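Local coordinates for 2-oxoglutarate (2OG) and Fe(II)-dependent oxygenase superfamily protein (Arabidopsis thaliana, PDB 6KWA) that probably catalyses the irreversible, 2-oxoglutarate-dependent oxidation of the plant hormone indole-3-acetic acid to inactive 2-oxoindole-3-acetic acid, so lowering auxin levels, at residues A[49-53]-A[81-85]. Coordinates in Å, arbitrary orientation, origin at the centre of the assembly. Residues are numbered along the deposited sequence.
Sequences IDLFQ and YEALG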
loop_
_atom_site.group_PDB
_atom_site.type_symbol
_atom_site.label_atom_id
_atom_site.label_comp_id
_atom_site.label_asym_id
_atom_site.label_seq_id
_atom_site.Cartn_x
_atom_site.Cartn_y
_atom_site.Cartn_z
ATOM N N ILE A 49 5.121 -0.307 16.381
ATOM C CA ILE A 49 4.700 -0.966 17.593
ATOM C C ILE A 49 4.727 0.053 18.730
ATOM O O ILE A 49 3.809 0.116 19.547
ATOM C CB ILE A 49 5.583 -2.175 17.895
ATOM C CG1 ILE A 49 5.389 -3.226 16.801
ATOM C CG2 ILE A 49 5.253 -2.752 19.247
ATOM C CD1 ILE A 49 6.352 -4.423 16.892
ATOM N N ASP A 50 5.764 0.878 18.762
ATOM C CA ASP A 50 5.879 1.871 19.810
ATOM C C ASP A 50 4.853 3.014 19.682
ATOM O O ASP A 50 4.310 3.480 20.691
ATOM C CB ASP A 50 7.281 2.469 19.839
ATOM C CG ASP A 50 7.578 3.144 21.169
ATOM O OD1 ASP A 50 7.506 2.429 22.193
ATOM O OD2 ASP A 50 7.835 4.369 21.214
ATOM N N LEU A 51 4.618 3.510 18.466
ATOM C CA LEU A 51 3.636 4.585 18.315
ATOM C C LEU A 51 2.261 4.115 18.794
ATOM O O LEU A 51 1.526 4.888 19.412
ATOM C CB LEU A 51 3.567 5.087 16.865
ATOM C CG LEU A 51 4.841 5.800 16.418
ATOM C CD1 LEU A 51 4.747 6.381 15.017
ATOM C CD2 LEU A 51 5.212 6.902 17.422
ATOM N N PHE A 52 1.929 2.842 18.565
ATOM C CA PHE A 52 0.615 2.337 18.977
ATOM C C PHE A 52 0.463 2.169 20.494
ATOM O O PHE A 52 -0.648 2.001 20.996
ATOM C CB PHE A 52 0.313 1.003 18.301
ATOM C CG PHE A 52 -0.278 1.140 16.926
ATOM C CD1 PHE A 52 -1.505 1.780 16.750
ATOM C CD2 PHE A 52 0.383 0.639 15.811
ATOM C CE1 PHE A 52 -2.073 1.912 15.484
ATOM C CE2 PHE A 52 -0.185 0.764 14.542
ATOM C CZ PHE A 52 -1.415 1.397 14.381
ATOM N N GLN A 53 1.574 2.219 21.218
ATOM C CA GLN A 53 1.521 2.159 22.669
ATOM C C GLN A 53 1.452 3.546 23.280
ATOM O O GLN A 53 1.426 3.683 24.495
ATOM C CB GLN A 53 2.698 1.350 23.200
ATOM C CG GLN A 53 2.334 -0.120 23.163
ATOM C CD GLN A 53 3.511 -1.044 23.161
ATOM O OE1 GLN A 53 4.655 -0.615 23.293
ATOM N NE2 GLN A 53 3.245 -2.323 22.931
ATOM N N TYR A 81 -9.212 -3.814 14.536
ATOM C CA TYR A 81 -8.330 -2.963 13.759
ATOM C C TYR A 81 -8.122 -1.599 14.381
ATOM O O TYR A 81 -9.090 -0.922 14.729
ATOM C CB TYR A 81 -8.944 -2.823 12.352
ATOM C CG TYR A 81 -8.239 -1.899 11.377
ATOM C CD1 TYR A 81 -6.945 -2.169 10.945
ATOM C CD2 TYR A 81 -8.885 -0.770 10.853
ATOM C CE1 TYR A 81 -6.298 -1.339 10.031
ATOM C CE2 TYR A 81 -8.239 0.076 9.941
ATOM C CZ TYR A 81 -6.946 -0.220 9.533
ATOM O OH TYR A 81 -6.285 0.588 8.623
ATOM N N GLU A 82 -6.850 -1.199 14.499
ATOM C CA GLU A 82 -6.483 0.140 14.902
ATOM C C GLU A 82 -5.494 0.737 13.871
ATOM O O GLU A 82 -4.687 0.020 13.269
ATOM C CB GLU A 82 -5.862 0.117 16.314
ATOM C CG GLU A 82 -5.495 1.499 16.891
ATOM C CD GLU A 82 -4.846 1.405 18.265
ATOM O OE1 GLU A 82 -4.449 0.278 18.659
ATOM O OE2 GLU A 82 -4.705 2.455 18.940
ATOM N N ALA A 83 -5.561 2.039 13.637
ATOM C CA ALA A 83 -4.717 2.613 12.611
ATOM C C ALA A 83 -4.379 4.059 12.875
ATOM O O ALA A 83 -5.177 4.802 13.458
ATOM C CB ALA A 83 -5.390 2.462 11.222
ATOM N N LEU A 84 -3.189 4.439 12.409
ATOM C CA LEU A 84 -2.701 5.802 12.409
ATOM C C LEU A 84 -2.229 6.135 10.997
ATOM O O LEU A 84 -1.884 5.242 10.217
ATOM C CB LEU A 84 -1.538 5.994 13.403
ATOM C CG LEU A 84 -1.761 5.874 14.910
ATOM C CD1 LEU A 84 -0.561 5.262 15.601
ATOM C CD2 LEU A 84 -1.992 7.280 15.446
ATOM N N GLY A 85 -2.189 7.414 10.653
ATOM C CA GLY A 85 -1.648 7.747 9.355
ATOM C C GLY A 85 -1.558 9.206 9.026
ATOM O O GLY A 85 -2.002 10.076 9.782
HETATM O O HOH W 1 -2.900 0.102 20.848
#
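Start at Ile-49, on helix 38-51: it does not touch segment 81-85 but rests on Tyr-239 of strand 237-245. Asp-50 makes no contact with that segment either and forms a salt bridge with Arg-54, while its carbonyl O takes a 3.1 Å hydrogen bond from the backbone N of Gln-53. Leu-51 is the first residue to touch the strand, and lightly, its CB lying 4.3 Å from CD1 of Leu-84. Phe-52 supplies most of the area on its own segment's side, its ring reaching across to three consecutive strand residues. Leu-84 CD1 sits over one face, 4.0 Å from the ring centroid and 25° off the normal, a CH-pi contact; Ala-83 CA meets the ring edge, 3.9 Å from Phe-52 CZ. That strand is an outermost one of the larger sheet of the double-stranded beta-helix, paired antiparallel with 147-155, and the Phe-52 ring joins the chain near the end of helix 38-51 to this edge. Ala-83 points its CB away from segment 49-53 and touches Asn-152, a residue that binds 2-oxoglutarate, which is absent from this model. Glu-82 CD comes within 3.7 Å of Phe-52 CD1, and Glu-82 OE2 is held by a salt bridge to Lys-59 NZ, which also hydrogen-bonds Phe-52 O. One water donates to both Phe-52 O (2.9 Å from its oxygen) and Glu-82 OE1 (2.7 Å), bridging the segments just before Gln-53 points its CB away.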